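Local structure of predicted metal-dependent phosphohydrolase (3KH1) at the interface of chains A and B. The protein probably hydrolyses phosphate esters in a metal-dependent reaction, perhaps as a 5'-deoxynucleotidase, as a member of the HD-domain family. Numbering follows the deposited sequence. Chains: chain A/B, Predicted metal-dependent phosphohydrolase.

Contact 1: the interface of chains A and B. Residues chain A 54-55, 57-58; chain B 9-10, 13.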
loop_
_atom_site.group_PDB
_atom_site.type_symbol
_atom_site.label_atom_id
_atom_site.label_comp_id
_atom_site.label_asym_id
_atom_site.label_seq_id
_atom_site.Cartn_x
_atom_site.Cartn_y
_atom_site.Cartn_z
ATOM N N LEU A 54 -10.088 5.657 -5.866
ATOM C CA LEU A 54 -10.206 6.588 -6.987
ATOM C C LEU A 54 -11.294 6.196 -7.982
ATOM O O LEU A 54 -11.957 7.054 -8.544
ATOM C CB LEU A 54 -8.881 6.682 -7.738
ATOM C CG LEU A 54 -7.696 7.325 -7.043
ATOM C CD1 LEU A 54 -6.359 7.014 -7.754
ATOM C CD2 LEU A 54 -7.863 8.840 -6.848
ATOM N N LEU A 55 -11.452 4.890 -8.156
ATOM C CA LEU A 55 -12.317 4.327 -9.208
ATOM C C LEU A 55 -13.596 3.743 -8.623
ATOM O O LEU A 55 -14.309 3.015 -9.300
ATOM C CB LEU A 55 -11.532 3.278 -10.015
ATOM C CG LEU A 55 -10.301 3.835 -10.766
ATOM C CD1 LEU A 55 -9.578 2.716 -11.478
ATOM C CD2 LEU A 55 -10.676 4.964 -11.775
ATOM N N GLU A 57 -16.492 4.797 -8.152
ATOM C CA GLU A 57 -17.781 5.076 -8.801
ATOM C C GLU A 57 -18.145 4.034 -9.870
ATOM O O GLU A 57 -19.307 3.927 -10.300
ATOM C CB GLU A 57 -17.793 6.459 -9.449
ATOM C CG GLU A 57 -16.970 6.557 -10.750
ATOM C CD GLU A 57 -16.701 7.998 -11.125
ATOM O OE1 GLU A 57 -15.771 8.559 -10.501
ATOM O OE2 GLU A 57 -17.451 8.590 -11.938
ATOM N N TYR A 58 -17.128 3.280 -10.315
ATOM C CA TYR A 58 -17.314 2.255 -11.355
ATOM C C TYR A 58 -17.718 0.872 -10.763
ATOM O O TYR A 58 -17.989 -0.033 -11.559
ATOM C CB TYR A 58 -16.064 2.171 -12.267
ATOM C CG TYR A 58 -15.723 3.532 -12.861
ATOM C CD1 TYR A 58 -16.570 4.161 -13.792
ATOM C CD2 TYR A 58 -14.610 4.240 -12.436
ATOM C CE1 TYR A 58 -16.309 5.427 -14.281
ATOM C CE2 TYR A 58 -14.350 5.530 -12.915
ATOM C CZ TYR A 58 -15.185 6.094 -13.843
ATOM O OH TYR A 58 -14.989 7.337 -14.343
ATOM N N ARG B 9 -13.541 12.338 -18.099
ATOM C CA ARG B 9 -13.495 12.062 -16.668
ATOM C C ARG B 9 -12.604 10.820 -16.390
ATOM O O ARG B 9 -11.629 10.889 -15.631
ATOM C CB ARG B 9 -14.896 11.889 -16.068
ATOM C CG ARG B 9 -14.852 11.508 -14.601
ATOM C CD ARG B 9 -16.242 11.509 -14.003
ATOM N NE ARG B 9 -16.203 11.143 -12.599
ATOM C CZ ARG B 9 -15.898 11.971 -11.598
ATOM N NH1 ARG B 9 -15.666 13.276 -11.796
ATOM N NH2 ARG B 9 -15.816 11.486 -10.367
ATOM N N LEU B 10 -12.919 9.694 -17.030
ATOM C CA LEU B 10 -12.117 8.482 -16.822
ATOM C C LEU B 10 -10.679 8.709 -17.311
ATOM O O LEU B 10 -9.741 8.213 -16.711
ATOM C CB LEU B 10 -12.759 7.290 -17.509
ATOM C CG LEU B 10 -12.095 5.942 -17.314
ATOM C CD1 LEU B 10 -11.945 5.639 -15.831
ATOM C CD2 LEU B 10 -12.850 4.833 -18.073
ATOM N N GLN B 13 -8.873 10.467 -14.536
ATOM C CA GLN B 13 -8.620 9.502 -13.475
ATOM C C GLN B 13 -7.479 8.556 -13.811
ATOM O O GLN B 13 -6.577 8.339 -13.002
ATOM C CB GLN B 13 -9.890 8.751 -13.111
ATOM C CG GLN B 13 -10.928 9.676 -12.499
ATOM C CD GLN B 13 -12.312 9.061 -12.500
ATOM O OE1 GLN B 13 -12.670 8.330 -13.426
ATOM N NE2 GLN B 13 -13.078 9.319 -11.448
#
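The carboxylate of A:Glu57 lies at the edge of the B:Arg9 guanidinium where helix 8-19 of chain B passes the 3-10 helix 56-58 of chain A, in a patch of the interface between two HD-domain subunits. The charged pair comes first. B:Arg9 grips the carboxylate side-on: its NE lies 2.9 Å from A:Glu57 OE2, on the syn lone pair, and its NH2 lies 2.9 Å from A:Glu57 OE1. The carboxylate and guanidinium planes are turned 41° apart, so this two-pronged salt bridge is twisted rather than flat. An extended chain from CG to NE, with CG anti to the backbone N (chi1 176°), carries the B:Arg9 head off its helix to the acid.

The amide of B:Gln13 bonds to both A:Glu57 and A:Tyr58. Its NE2 donates to A:Glu57 OE1 at 3.0 Å from above the carboxylate plane, on the face opposite B:Arg9 NH2, so that this oxygen accepts from both. The other end of the amide, OE1, accepts from A:Tyr58 OH at 2.7 Å, in the carbonyl plane and on a lone pair. With both ends engaged, the amide's flip is fixed. An alanine in place of A:Glu57 would probably leave the B:Arg9 guanidinium without its counter-charge and B:Gln13 NE2 without its acceptor, with the arginine head freer to swing.

Apolar contact is lighter. A:Leu55 and B:Gln13 run alongside in opposite senses, CD2 of the leucine 4.1 Å from CB of the glutamine, and B:Leu10 CD1 packs 3.8 Å from A:Tyr58 CE2. One face of the A:Tyr58 ring is covered from its own chain, by A:Glu57 CG 3.4 Å above the plane and over the ring centre.

Contact 2: the interface of chains A and B. Residues chain A 21, 24-25; chain B 32-33, 37, 39, 43, 47.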
loop_
_atom_site.group_PDB
_atom_site.type_symbol
_atom_site.label_atom_id
_atom_site.label_comp_id
_atom_site.label_asym_id
_atom_site.label_seq_id
_atom_site.Cartn_x
_atom_site.Cartn_y
_atom_site.Cartn_z
ATOM N N ASP A 21 6.809 -6.424 6.440
ATOM C CA ASP A 21 7.858 -5.717 5.704
ATOM C C ASP A 21 8.383 -6.538 4.547
ATOM O O ASP A 21 8.804 -5.985 3.503
ATOM C CB ASP A 21 9.045 -5.303 6.610
ATOM C CG ASP A 21 9.972 -4.226 5.962
ATOM O OD1 ASP A 21 9.538 -3.066 5.920
ATOM O OD2 ASP A 21 11.155 -4.521 5.593
ATOM N N LYS A 24 7.769 -6.392 0.618
ATOM C CA LYS A 24 8.486 -5.406 -0.192
ATOM C C LYS A 24 9.587 -6.034 -1.041
ATOM O O LYS A 24 9.973 -5.412 -2.034
ATOM C CB LYS A 24 9.071 -4.320 0.732
ATOM C CG LYS A 24 7.965 -3.506 1.459
ATOM C CD LYS A 24 8.506 -2.666 2.602
ATOM C CE LYS A 24 7.384 -2.071 3.439
ATOM N NZ LYS A 24 7.910 -1.331 4.651
ATOM N N THR A 25 10.013 -7.234 -0.698
ATOM C CA THR A 25 11.094 -7.924 -1.360
ATOM C C THR A 25 10.613 -8.909 -2.429
ATOM O O THR A 25 11.429 -9.530 -3.087
ATOM C CB THR A 25 11.990 -8.745 -0.301
ATOM O OG1 THR A 25 11.247 -9.849 0.194
ATOM C CG2 THR A 25 12.387 -7.934 0.829
ATOM N N LEU B 32 15.121 -1.277 4.323
ATOM C CA LEU B 32 14.229 -2.373 4.660
ATOM C C LEU B 32 14.710 -3.115 5.860
ATOM O O LEU B 32 15.834 -2.939 6.278
ATOM C CB LEU B 32 14.042 -3.308 3.487
ATOM C CG LEU B 32 13.431 -2.803 2.182
ATOM C CD1 LEU B 32 13.274 -4.026 1.278
ATOM C CD2 LEU B 32 12.197 -2.048 2.360
ATOM N N THR B 33 13.810 -3.885 6.504
ATOM C CA THR B 33 14.204 -4.632 7.719
ATOM C C THR B 33 15.325 -5.614 7.459
ATOM O O THR B 33 16.110 -5.906 8.341
ATOM C CB THR B 33 13.009 -5.384 8.393
ATOM O OG1 THR B 33 12.553 -6.435 7.533
ATOM C CG2 THR B 33 11.873 -4.412 8.677
ATOM N N ARG B 37 18.001 -2.563 0.854
ATOM C CA ARG B 37 17.794 -1.372 0.029
ATOM C C ARG B 37 16.976 -0.384 0.831
ATOM O O ARG B 37 16.359 -0.705 1.855
ATOM C CB ARG B 37 17.076 -1.743 -1.283
ATOM C CG ARG B 37 15.680 -2.273 -1.095
ATOM C CD ARG B 37 14.995 -2.438 -2.482
ATOM N NE ARG B 37 13.663 -3.002 -2.366
ATOM C CZ ARG B 37 12.593 -2.335 -1.949
ATOM N NH1 ARG B 37 12.664 -1.049 -1.599
ATOM N NH2 ARG B 37 11.419 -2.957 -1.851
ATOM N N GLU B 39 13.796 1.923 1.593
ATOM C CA GLU B 39 12.370 1.914 1.451
ATOM C C GLU B 39 11.883 3.047 0.563
ATOM O O GLU B 39 12.415 4.135 0.634
ATOM C CB GLU B 39 11.699 1.969 2.814
ATOM C CG GLU B 39 10.214 1.726 2.832
ATOM C CD GLU B 39 9.539 1.975 4.166
ATOM O OE1 GLU B 39 10.026 2.854 4.911
ATOM O OE2 GLU B 39 8.471 1.400 4.426
ATOM N N GLU B 43 5.602 1.766 -1.080
ATOM C CA GLU B 43 5.519 0.598 -0.245
ATOM C C GLU B 43 5.375 1.007 1.232
ATOM O O GLU B 43 4.750 0.294 2.025
ATOM C CB GLU B 43 6.695 -0.314 -0.475
ATOM C CG GLU B 43 8.037 0.264 -0.059
ATOM C CD GLU B 43 9.243 -0.460 -0.610
ATOM O OE1 GLU B 43 9.074 -1.498 -1.273
ATOM O OE2 GLU B 43 10.358 0.010 -0.356
ATOM N N HIS B 47 2.242 -0.052 3.780
ATOM C CA HIS B 47 2.458 -0.653 5.086
ATOM C C HIS B 47 1.589 0.060 6.124
ATOM O O HIS B 47 0.958 -0.574 6.969
ATOM C CB HIS B 47 3.949 -0.545 5.464
ATOM C CG HIS B 47 4.439 -1.558 6.453
ATOM N ND1 HIS B 47 5.786 -1.815 6.596
ATOM C CD2 HIS B 47 3.799 -2.417 7.279
ATOM C CE1 HIS B 47 5.942 -2.769 7.499
ATOM N NE2 HIS B 47 4.762 -3.132 7.952
HETATM O O HOH W 1 12.593 -6.680 4.753
HETATM O O HOH W 2 6.911 0.982 6.344
#
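The guanidinium of B:Arg37 meets the backbone carbonyl of A:Lys24 at its edge, and the carboxylate of B:Glu43 lies at the edge too; B:Leu32 CD1 covers one face, over the centre. In this HD-domain protein B:Glu43 fixes the rotation of the guanidinium, taking NH1 and NH2 end-on, one to each oxygen through syn lone pairs. NH2 also reaches A:Lys24 O at 2.9 Å, from above the carbonyl plane. The ring of B:His47 is met at ND1 by A:Lys24 NZ, tilted 19° from its plane.

A:Lys24 runs extended across B:Leu32 and B:Glu43, its CD 3.8 Å from B:Leu32 CD2. The ammonium nitrogen A:Lys24 NZ lies 2.9 Å from B:His47 ND1 and 2.8 Å from B:Glu39 OE2, the latter a salt bridge entering above the carboxylate plane. From its own chain A:Asp21 OD1 accepts from A:Lys24 NZ at 2.7 Å, and water 2 links NZ to B:Glu39 OE2. Set between the two acids, the lysine probably offsets their like charges.

A:Asp21 spends its other oxygen on B:Thr33: OD2 accepts from B:Thr33 N at 2.9 Å and from B:Thr33 OG1 at 3.1 Å, both on the same face of the carboxylate. With chi1 at 67° the B:Thr33 hydroxyl is swung to the side where the backbone N-H already points at A:Asp21 OD2, and the two share that acceptor. Water 1 bridges B:Thr33 OG1 and A:Asp21 OD2 as well.

About 29 Å separates the C-alpha centres of contact 1 and contact 2, and the chains swap roles between them. In contact 1 chain B supplies helix 8-19; in contact 2 chain A supplies the 3-10 helix 20-25 that directly follows it. Both land around helix 41-54 of the partner: contact 2 on its beginning, contact 1 at its end and the turn beyond. Because the interface is two-fold symmetric, each contact has a twin, and each subunit's segment 8-25 appears to run beside its partner's helix 41-54. Such a reciprocal exchange would suit a stable dimer, although the crystal alone does not prove one in solution.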